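PDB 4HLN: starch synthase I from Hordeum vulgare, which belongs to the starch synthases, plant enzymes of the glycosyltransferase class built from two Rossmann-like domains. Local coordinates for residues A155-L169 with D206-R220. Numbering follows the deposited sequence.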
ATOM      1  N   ALA A 155      12.096   1.390 -13.173  1.00 40.91           N
ATOM      2  CA  ALA A 155      13.355   1.102 -13.849  1.00 42.03           C
ATOM      3  C   ALA A 155      13.092   0.673 -15.282  1.00 48.84           C
ATOM      4  O   ALA A 155      13.859   0.979 -16.184  1.00 53.89           O
ATOM      5  CB  ALA A 155      14.137   0.029 -13.106  1.00 24.17           C
ATOM      6  N   ALA A 156      11.988  -0.031 -15.477  1.00 55.80           N
ATOM      7  CA  ALA A 156      11.652  -0.611 -16.769  1.00 48.62           C
ATOM      8  C   ALA A 156      11.195   0.459 -17.745  1.00 50.52           C
ATOM      9  O   ALA A 156      11.180   0.247 -18.957  1.00 57.15           O
ATOM     10  CB  ALA A 156      10.557  -1.648 -16.588  1.00 36.36           C
ATOM     11  N   ARG A 157      10.797   1.604 -17.204  1.00 43.98           N
ATOM     12  CA  ARG A 157      10.373   2.727 -18.022  1.00 43.13           C
ATOM     13  C   ARG A 157      11.537   3.681 -18.299  1.00 51.27           C
ATOM     14  O   ARG A 157      11.319   4.789 -18.783  1.00 57.85           O
ATOM     15  CB  ARG A 157       9.243   3.501 -17.342  1.00 45.03           C
ATOM     16  CG  ARG A 157       7.997   2.697 -17.028  1.00 45.18           C
ATOM     17  CD  ARG A 157       6.863   3.625 -16.586  1.00 49.26           C
ATOM     18  NE  ARG A 157       5.748   3.556 -17.521  1.00 66.73           N
ATOM     19  CZ  ARG A 157       5.147   4.615 -18.050  1.00 69.44           C
ATOM     20  NH1 ARG A 157       5.550   5.826 -17.716  1.00 44.27           N
ATOM     21  NH2 ARG A 157       4.137   4.461 -18.906  1.00 84.91           N
ATOM     22  N   GLY A 158      12.759   3.262 -17.969  1.00 45.29           N
ATOM     23  CA  GLY A 158      13.953   4.023 -18.308  1.00 40.86           C
ATOM     24  C   GLY A 158      14.495   4.960 -17.237  1.00 53.40           C
ATOM     25  O   GLY A 158      15.443   5.704 -17.475  1.00 54.88           O
ATOM     26  N   HIS A 159      13.902   4.936 -16.050  1.00 53.78           N
ATOM     27  CA  HIS A 159      14.441   5.707 -14.936  1.00 46.62           C
ATOM     28  C   HIS A 159      15.672   5.030 -14.369  1.00 37.78           C
ATOM     29  O   HIS A 159      15.796   3.808 -14.409  1.00 40.71           O
ATOM     30  CB  HIS A 159      13.403   5.884 -13.832  1.00 42.81           C
ATOM     31  CG  HIS A 159      12.122   6.491 -14.307  1.00 50.65           C
ATOM     32  ND1 HIS A 159      11.987   7.838 -14.558  1.00 46.01           N
ATOM     33  CD2 HIS A 159      10.919   5.931 -14.588  1.00 51.25           C
ATOM     34  CE1 HIS A 159      10.757   8.084 -14.974  1.00 51.34           C
ATOM     35  NE2 HIS A 159      10.088   6.944 -14.999  1.00 51.65           N
ATOM     36  N   ARG A 160      16.590   5.833 -13.846  1.00 27.27           N
ATOM     37  CA  ARG A 160      17.714   5.295 -13.110  1.00 30.24           C
ATOM     38  C   ARG A 160      17.235   5.148 -11.671  1.00 33.20           C
ATOM     39  O   ARG A 160      16.895   6.134 -11.037  1.00 37.66           O
ATOM     40  CB  ARG A 160      18.908   6.239 -13.181  1.00 25.17           C
ATOM     41  CG  ARG A 160      20.224   5.489 -13.072  1.00 23.54           C
ATOM     42  CD  ARG A 160      21.344   6.399 -12.645  1.00 35.89           C
ATOM     43  NE  ARG A 160      22.569   5.639 -12.459  1.00 42.87           N
ATOM     44  CZ  ARG A 160      23.734   6.193 -12.160  1.00 42.71           C
ATOM     45  NH1 ARG A 160      24.823   5.445 -12.010  1.00 42.37           N
ATOM     46  NH2 ARG A 160      23.802   7.505 -12.026  1.00 34.13           N
ATOM     47  N   VAL A 161      17.182   3.922 -11.167  1.00 29.50           N
ATOM     48  CA  VAL A 161      16.461   3.652  -9.922  1.00 33.64           C
ATOM     49  C   VAL A 161      17.348   2.988  -8.879  1.00 39.09           C
ATOM     50  O   VAL A 161      17.943   1.932  -9.121  1.00 39.94           O
ATOM     51  CB  VAL A 161      15.189   2.769 -10.164  1.00 37.73           C
ATOM     52  CG1 VAL A 161      14.472   2.459  -8.841  1.00 35.21           C
ATOM     53  CG2 VAL A 161      14.240   3.437 -11.155  1.00 32.57           C
ATOM     54  N   MET A 162      17.433   3.620  -7.714  1.00 33.25           N
ATOM     55  CA  MET A 162      18.191   3.059  -6.605  1.00 36.30           C
ATOM     56  C   MET A 162      17.250   2.680  -5.466  1.00 39.05           C
ATOM     57  O   MET A 162      16.275   3.378  -5.211  1.00 37.97           O
ATOM     58  CB  MET A 162      19.247   4.060  -6.125  1.00 26.51           C
ATOM     59  CG  MET A 162      20.049   3.589  -4.904  1.00 36.88           C
ATOM     60  SD  MET A 162      21.350   4.726  -4.330  1.00 48.69           S
ATOM     61  CE  MET A 162      22.308   4.922  -5.823  1.00 41.28           C
ATOM     62  N   VAL A 163      17.520   1.564  -4.798  1.00 36.69           N
ATOM     63  CA  VAL A 163      16.827   1.289  -3.542  1.00 34.02           C
ATOM     64  C   VAL A 163      17.821   1.052  -2.438  1.00 35.46           C
ATOM     65  O   VAL A 163      18.660   0.153  -2.539  1.00 35.45           O
ATOM     66  CB  VAL A 163      15.954   0.051  -3.595  1.00 35.79           C
ATOM     67  CG1 VAL A 163      15.252  -0.114  -2.245  1.00 27.30           C
ATOM     68  CG2 VAL A 163      14.965   0.147  -4.727  1.00 35.96           C
ATOM     69  N   VAL A 164      17.703   1.848  -1.379  1.00 34.66           N
ATOM     70  CA  VAL A 164      18.607   1.780  -0.230  1.00 37.85           C
ATOM     71  C   VAL A 164      17.894   1.151   0.965  1.00 39.33           C
ATOM     72  O   VAL A 164      16.800   1.572   1.328  1.00 37.11           O
ATOM     73  CB  VAL A 164      19.099   3.179   0.159  1.00 31.17           C
ATOM     74  CG1 VAL A 164      20.115   3.113   1.301  1.00 32.11           C
ATOM     75  CG2 VAL A 164      19.690   3.853  -1.036  1.00 34.64           C
ATOM     76  N   MET A 165      18.539   0.151   1.560  1.00 38.54           N
ATOM     77  CA  MET A 165      17.968  -0.703   2.603  1.00 33.61           C
ATOM     78  C   MET A 165      19.051  -1.117   3.559  1.00 37.33           C
ATOM     79  O   MET A 165      20.230  -1.084   3.229  1.00 46.13           O
ATOM     80  CB  MET A 165      17.493  -2.021   2.018  1.00 32.05           C
ATOM     81  CG  MET A 165      16.177  -2.016   1.353  1.00 48.61           C
ATOM     82  SD  MET A 165      16.290  -3.368   0.180  1.00 62.81           S
ATOM     83  CE  MET A 165      17.749  -2.804  -0.704  1.00 73.10           C
ATOM     84  N   PRO A 166      18.649  -1.573   4.740  1.00 40.97           N
ATOM     85  CA  PRO A 166      19.649  -2.162   5.625  1.00 32.62           C
ATOM     86  C   PRO A 166      20.045  -3.530   5.114  1.00 34.03           C
ATOM     87  O   PRO A 166      19.250  -4.232   4.497  1.00 38.30           O
ATOM     88  CB  PRO A 166      18.906  -2.285   6.956  1.00 35.39           C
ATOM     89  CG  PRO A 166      17.755  -1.286   6.842  1.00 38.64           C
ATOM     90  CD  PRO A 166      17.355  -1.366   5.415  1.00 42.19           C
ATOM     91  N   ARG A 167      21.289  -3.900   5.357  1.00 44.62           N
ATOM     92  CA  ARG A 167      21.727  -5.260   5.104  1.00 47.63           C
ATOM     93  C   ARG A 167      21.462  -6.052   6.392  1.00 46.51           C
ATOM     94  O   ARG A 167      22.275  -6.068   7.317  1.00 39.48           O
ATOM     95  CB  ARG A 167      23.206  -5.253   4.725  1.00 43.00           C
ATOM     96  CG  ARG A 167      23.788  -6.570   4.287  1.00 40.50           C
ATOM     97  CD  ARG A 167      25.067  -6.285   3.522  1.00 49.15           C
ATOM     98  NE  ARG A 167      25.893  -7.460   3.281  1.00 57.66           N
ATOM     99  CZ  ARG A 167      26.897  -7.842   4.068  1.00 57.97           C
ATOM    100  NH1 ARG A 167      27.202  -7.145   5.159  1.00 52.46           N
ATOM    101  NH2 ARG A 167      27.600  -8.923   3.762  1.00 47.60           N
ATOM    102  N   TYR A 168      20.286  -6.662   6.466  1.00 40.56           N
ATOM    103  CA  TYR A 168      19.914  -7.459   7.630  1.00 47.48           C
ATOM    104  C   TYR A 168      20.600  -8.826   7.605  1.00 55.72           C
ATOM    105  O   TYR A 168      19.952  -9.836   7.392  1.00 46.01           O
ATOM    106  CB  TYR A 168      18.410  -7.667   7.633  1.00 34.31           C
ATOM    107  CG  TYR A 168      17.607  -6.403   7.821  1.00 42.95           C
ATOM    108  CD1 TYR A 168      17.568  -5.765   9.056  1.00 38.88           C
ATOM    109  CD2 TYR A 168      16.859  -5.864   6.778  1.00 38.11           C
ATOM    110  CE1 TYR A 168      16.818  -4.619   9.246  1.00 38.59           C
ATOM    111  CE2 TYR A 168      16.106  -4.704   6.960  1.00 34.31           C
ATOM    112  CZ  TYR A 168      16.086  -4.093   8.203  1.00 37.60           C
ATOM    113  OH  TYR A 168      15.343  -2.952   8.421  1.00 42.79           O
ATOM    114  N   LEU A 169      21.911  -8.860   7.823  1.00 63.04           N
ATOM    115  CA  LEU A 169      22.684 -10.066   7.535  1.00 60.00           C
ATOM    116  C   LEU A 169      22.529 -11.162   8.573  1.00 71.67           C
ATOM    117  O   LEU A 169      22.476 -10.922   9.785  1.00 78.86           O
ATOM    118  CB  LEU A 169      24.164  -9.732   7.365  1.00 60.14           C
ATOM    119  CG  LEU A 169      25.057 -10.786   6.715  1.00 62.84           C
ATOM    120  CD1 LEU A 169      24.648 -11.036   5.275  1.00 67.13           C
ATOM    121  CD2 LEU A 169      26.507 -10.349   6.773  1.00 58.98           C
ATOM    122  N   ASP A 206      17.422  -6.577 -12.188  1.00 45.32           N
ATOM    123  CA  ASP A 206      16.186  -6.008 -12.728  1.00 47.98           C
ATOM    124  C   ASP A 206      16.262  -4.505 -13.039  1.00 45.37           C
ATOM    125  O   ASP A 206      15.260  -3.787 -12.933  1.00 48.39           O
ATOM    126  CB  ASP A 206      15.015  -6.311 -11.796  1.00 51.03           C
ATOM    127  CG  ASP A 206      14.709  -7.797 -11.723  1.00 71.59           C
ATOM    128  OD1 ASP A 206      14.619  -8.427 -12.800  1.00 77.09           O
ATOM    129  OD2 ASP A 206      14.575  -8.339 -10.602  1.00 71.98           O
ATOM    130  N   ASN A 207      17.453  -4.060 -13.444  1.00 39.48           N
ATOM    131  CA  ASN A 207      17.734  -2.666 -13.792  1.00 44.07           C
ATOM    132  C   ASN A 207      17.601  -1.735 -12.618  1.00 43.85           C
ATOM    133  O   ASN A 207      17.381  -0.524 -12.772  1.00 45.75           O
ATOM    134  CB  ASN A 207      16.860  -2.203 -14.948  1.00 59.34           C
ATOM    135  CG  ASN A 207      17.070  -3.040 -16.171  1.00 72.58           C
ATOM    136  OD1 ASN A 207      16.182  -3.790 -16.581  1.00 76.81           O
ATOM    137  ND2 ASN A 207      18.270  -2.956 -16.745  1.00 67.25           N
ATOM    138  N   VAL A 208      17.732  -2.322 -11.436  1.00 41.17           N
ATOM    139  CA  VAL A 208      17.655  -1.575 -10.210  1.00 35.22           C
ATOM    140  C   VAL A 208      18.936  -1.746  -9.429  1.00 36.63           C
ATOM    141  O   VAL A 208      19.473  -2.847  -9.306  1.00 41.82           O
ATOM    142  CB  VAL A 208      16.432  -1.983  -9.364  1.00 41.03           C
ATOM    143  CG1 VAL A 208      16.597  -1.516  -7.902  1.00 29.61           C
ATOM    144  CG2 VAL A 208      15.165  -1.422  -9.992  1.00 34.01           C
ATOM    145  N   ASP A 209      19.428  -0.618  -8.944  1.00 20.75           N
ATOM    146  CA  ASP A 209      20.551  -0.557  -8.041  1.00 38.25           C
ATOM    147  C   ASP A 209      20.099  -0.793  -6.617  1.00 44.97           C
ATOM    148  O   ASP A 209      19.542   0.100  -5.965  1.00 48.14           O
ATOM    149  CB  ASP A 209      21.202   0.811  -8.155  1.00 42.41           C
ATOM    150  CG  ASP A 209      22.058   0.920  -9.375  1.00 45.28           C
ATOM    151  OD1 ASP A 209      22.890   0.003  -9.537  1.00 45.94           O
ATOM    152  OD2 ASP A 209      21.876   1.870 -10.175  1.00 50.61           O
ATOM    153  N   TRP A 210      20.327  -2.011  -6.150  1.00 34.83           N
ATOM    154  CA  TRP A 210      20.002  -2.393  -4.792  1.00 28.13           C
ATOM    155  C   TRP A 210      21.203  -2.098  -3.949  1.00 38.02           C
ATOM    156  O   TRP A 210      22.241  -2.753  -4.086  1.00 43.93           O
ATOM    157  CB  TRP A 210      19.715  -3.885  -4.748  1.00 44.30           C
ATOM    158  CG  TRP A 210      18.626  -4.232  -5.669  1.00 41.03           C
ATOM    159  CD1 TRP A 210      18.742  -4.711  -6.939  1.00 43.96           C
ATOM    160  CD2 TRP A 210      17.232  -4.086  -5.412  1.00 31.42           C
ATOM    161  NE1 TRP A 210      17.497  -4.886  -7.491  1.00 44.20           N
ATOM    162  CE2 TRP A 210      16.551  -4.503  -6.575  1.00 39.67           C
ATOM    163  CE3 TRP A 210      16.491  -3.638  -4.309  1.00 34.23           C
ATOM    164  CZ2 TRP A 210      15.156  -4.499  -6.667  1.00 41.70           C
ATOM    165  CZ3 TRP A 210      15.108  -3.626  -4.400  1.00 38.03           C
ATOM    166  CH2 TRP A 210      14.452  -4.061  -5.570  1.00 37.68           C
ATOM    167  N   VAL A 211      21.066  -1.096  -3.093  1.00 32.51           N
ATOM    168  CA  VAL A 211      22.155  -0.657  -2.236  1.00 37.44           C
ATOM    169  C   VAL A 211      21.853  -1.002  -0.785  1.00 42.85           C
ATOM    170  O   VAL A 211      20.796  -0.661  -0.259  1.00 44.68           O
ATOM    171  CB  VAL A 211      22.360   0.855  -2.337  1.00 37.65           C
ATOM    172  CG1 VAL A 211      23.381   1.331  -1.301  1.00 32.83           C
ATOM    173  CG2 VAL A 211      22.772   1.229  -3.741  1.00 34.78           C
ATOM    174  N   PHE A 212      22.803  -1.663  -0.139  1.00 50.27           N
ATOM    175  CA  PHE A 212      22.609  -2.158   1.210  1.00 44.78           C
ATOM    176  C   PHE A 212      23.520  -1.466   2.167  1.00 40.11           C
ATOM    177  O   PHE A 212      24.725  -1.378   1.937  1.00 47.36           O
ATOM    178  CB  PHE A 212      22.885  -3.641   1.249  1.00 34.63           C
ATOM    179  CG  PHE A 212      21.954  -4.407   0.423  1.00 39.87           C
ATOM    180  CD1 PHE A 212      20.688  -4.721   0.908  1.00 42.44           C
ATOM    181  CD2 PHE A 212      22.306  -4.786  -0.863  1.00 40.78           C
ATOM    182  CE1 PHE A 212      19.792  -5.436   0.124  1.00 41.92           C
ATOM    183  CE2 PHE A 212      21.416  -5.502  -1.657  1.00 40.77           C
ATOM    184  CZ  PHE A 212      20.156  -5.823  -1.167  1.00 32.47           C
ATOM    185  N   VAL A 213      22.931  -0.975   3.245  1.00 36.17           N
ATOM    186  CA  VAL A 213      23.676  -0.251   4.256  1.00 38.96           C
ATOM    187  C   VAL A 213      24.051  -1.224   5.361  1.00 42.39           C
ATOM    188  O   VAL A 213      23.179  -1.859   5.952  1.00 39.79           O
ATOM    189  CB  VAL A 213      22.856   0.917   4.784  1.00 33.30           C
ATOM    190  CG1 VAL A 213      23.613   1.668   5.875  1.00 32.58           C
ATOM    191  CG2 VAL A 213      22.536   1.844   3.629  1.00 33.50           C
ATOM    192  N   ASP A 214      25.351  -1.365   5.617  1.00 40.49           N
ATOM    193  CA  ASP A 214      25.820  -2.343   6.588  1.00 47.53           C
ATOM    194  C   ASP A 214      26.309  -1.759   7.918  1.00 49.26           C
ATOM    195  O   ASP A 214      27.193  -0.885   7.965  1.00 43.54           O
ATOM    196  CB  ASP A 214      26.893  -3.252   5.994  1.00 54.45           C
ATOM    197  CG  ASP A 214      27.083  -4.532   6.808  1.00 72.91           C
ATOM    198  OD1 ASP A 214      26.093  -5.288   6.960  1.00 77.36           O
ATOM    199  OD2 ASP A 214      28.209  -4.774   7.307  1.00 73.11           O
ATOM    200  N   HIS A 215      25.720  -2.278   8.992  1.00 35.57           N
ATOM    201  CA  HIS A 215      26.123  -1.968  10.355  1.00 33.87           C
ATOM    202  C   HIS A 215      25.800  -3.198  11.215  1.00 45.72           C
ATOM    203  O   HIS A 215      24.849  -3.936  10.938  1.00 46.05           O
ATOM    204  CB  HIS A 215      25.378  -0.724  10.862  1.00 32.41           C
ATOM    205  CG  HIS A 215      25.845  -0.249  12.200  1.00 46.86           C
ATOM    206  ND1 HIS A 215      25.424  -0.824  13.383  1.00 53.30           N
ATOM    207  CD2 HIS A 215      26.710   0.736  12.546  1.00 42.19           C
ATOM    208  CE1 HIS A 215      26.011  -0.214  14.396  1.00 56.61           C
ATOM    209  NE2 HIS A 215      26.792   0.742  13.918  1.00 46.43           N
ATOM    210  N   PRO A 216      26.604  -3.441  12.256  1.00 48.94           N
ATOM    211  CA  PRO A 216      26.374  -4.596  13.145  1.00 46.19           C
ATOM    212  C   PRO A 216      24.924  -4.720  13.672  1.00 43.79           C
ATOM    213  O   PRO A 216      24.387  -5.831  13.744  1.00 41.60           O
ATOM    214  CB  PRO A 216      27.346  -4.340  14.298  1.00 37.15           C
ATOM    215  CG  PRO A 216      28.448  -3.479  13.679  1.00 32.22           C
ATOM    216  CD  PRO A 216      27.801  -2.656  12.615  1.00 32.83           C
ATOM    217  N   SER A 217      24.301  -3.595  14.009  1.00 36.52           N
ATOM    218  CA  SER A 217      22.955  -3.599  14.581  1.00 43.28           C
ATOM    219  C   SER A 217      21.854  -4.075  13.628  1.00 48.08           C
ATOM    220  O   SER A 217      20.714  -4.313  14.050  1.00 49.31           O
ATOM    221  CB  SER A 217      22.588  -2.218  15.135  1.00 45.61           C
ATOM    222  OG  SER A 217      22.230  -1.333  14.088  1.00 59.33           O
ATOM    223  N   TYR A 218      22.169  -4.201  12.345  1.00 44.40           N
ATOM    224  CA  TYR A 218      21.189  -4.770  11.425  1.00 45.48           C
ATOM    225  C   TYR A 218      21.260  -6.296  11.388  1.00 49.42           C
ATOM    226  O   TYR A 218      20.371  -6.925  10.832  1.00 52.81           O
ATOM    227  CB  TYR A 218      21.386  -4.254  10.008  1.00 43.03           C
ATOM    228  CG  TYR A 218      21.192  -2.786   9.829  1.00 48.09           C
ATOM    229  CD1 TYR A 218      20.173  -2.117  10.485  1.00 45.52           C
ATOM    230  CD2 TYR A 218      22.036  -2.057   8.990  1.00 58.37           C
ATOM    231  CE1 TYR A 218      19.997  -0.757  10.312  1.00 43.22           C
ATOM    232  CE2 TYR A 218      21.875  -0.694   8.811  1.00 45.80           C
ATOM    233  CZ  TYR A 218      20.852  -0.052   9.468  1.00 43.52           C
ATOM    234  OH  TYR A 218      20.688   1.297   9.299  1.00 40.99           O
ATOM    235  N   HIS A 219      22.328  -6.883  11.938  1.00 53.86           N
ATOM    236  CA  HIS A 219      22.519  -8.335  11.895  1.00 54.96           C
ATOM    237  C   HIS A 219      21.793  -8.995  13.060  1.00 61.48           C
ATOM    238  O   HIS A 219      22.377  -9.242  14.113  1.00 57.33           O
ATOM    239  CB  HIS A 219      24.001  -8.702  11.959  1.00 56.21           C
ATOM    240  CG  HIS A 219      24.843  -8.017  10.934  1.00 64.92           C
ATOM    241  ND1 HIS A 219      26.220  -8.067  10.957  1.00 73.36           N
ATOM    242  CD2 HIS A 219      24.513  -7.265   9.860  1.00 63.82           C
ATOM    243  CE1 HIS A 219      26.701  -7.368   9.946  1.00 65.98           C
ATOM    244  NE2 HIS A 219      25.684  -6.876   9.260  1.00 62.35           N
ATOM    245  N   ARG A 220      20.510  -9.262  12.876  1.00 73.96           N
ATOM    246  CA  ARG A 220      19.683  -9.757  13.962  1.00 90.22           C
ATOM    247  C   ARG A 220      18.523 -10.531  13.368  1.00106.56           C
ATOM    248  O   ARG A 220      17.892 -10.082  12.400  1.00100.37           O
ATOM    249  CB  ARG A 220      19.182  -8.610  14.873  1.00 77.20           C
ATOM    250  CG  ARG A 220      20.294  -7.677  15.375  1.00 75.44           C
ATOM    251  CD  ARG A 220      20.125  -7.233  16.812  1.00 67.85           C
ATOM    252  NE  ARG A 220      19.283  -6.047  16.946  1.00 74.49           N
ATOM    253  CZ  ARG A 220      19.715  -4.831  17.297  1.00 70.36           C
ATOM    254  NH1 ARG A 220      21.004  -4.592  17.560  1.00 57.85           N
ATOM    255  NH2 ARG A 220      18.842  -3.837  17.393  1.00 63.67           N
TER
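R167 reaches D214 near the C-terminal end of strand 208-214, which pairs in parallel with strand 160-166: R167 NH1 lies 2.8 Å from D214 OD1 in a salt bridge whose hydrogen bond is weak and bent, 141° at the hydrogen. The arginine gets there with CG anti to its backbone N (chi1 -174°) and the chain extended to NE. H219 NE2 donates to the same D214 OD1, almost straight at 173° and in the ring plane, so one carboxylate oxygen takes two donors. L169 CB covers a face of the H219 imidazole, 3.5 Å from CD2. P166 CB sits over the centre of the Y218 ring, 3.5 Å from the centroid, in a CH-pi contact nearly along the ring normal.

On the face carrying V163, M165, W210 and F212, M165 lies alongside F212, pointing the same way; its chain bends at the last torsion, with SD 5.1 Å from the centroid of the F212 ring in an oblique Met-aromatic contact and CE at the edge of the W210 indole, while V163 CG2 lies 3.8 Å from W210 CZ3. The other face joins M162 to V211 and V164 CG1 to V213 CG2 (3.6 Å). Six backbone hydrogen bonds, alternating from D209 N to V161 O through R167 N to V213 O, set this register.

Outside the pair, H202 and Y260 hold the D209 carboxylate, and the Y218 hydroxyl bonds to R238 O. Both strands lie inside the mixed sheet of the Rossmann-like starch synthase catalytic domain: 160-166 is flanked beyond by 126-130, and 208-214 by antiparallel 195-205. Helix 150-156 packs on V161 and V163, helix 235-252 on V213 and Y218.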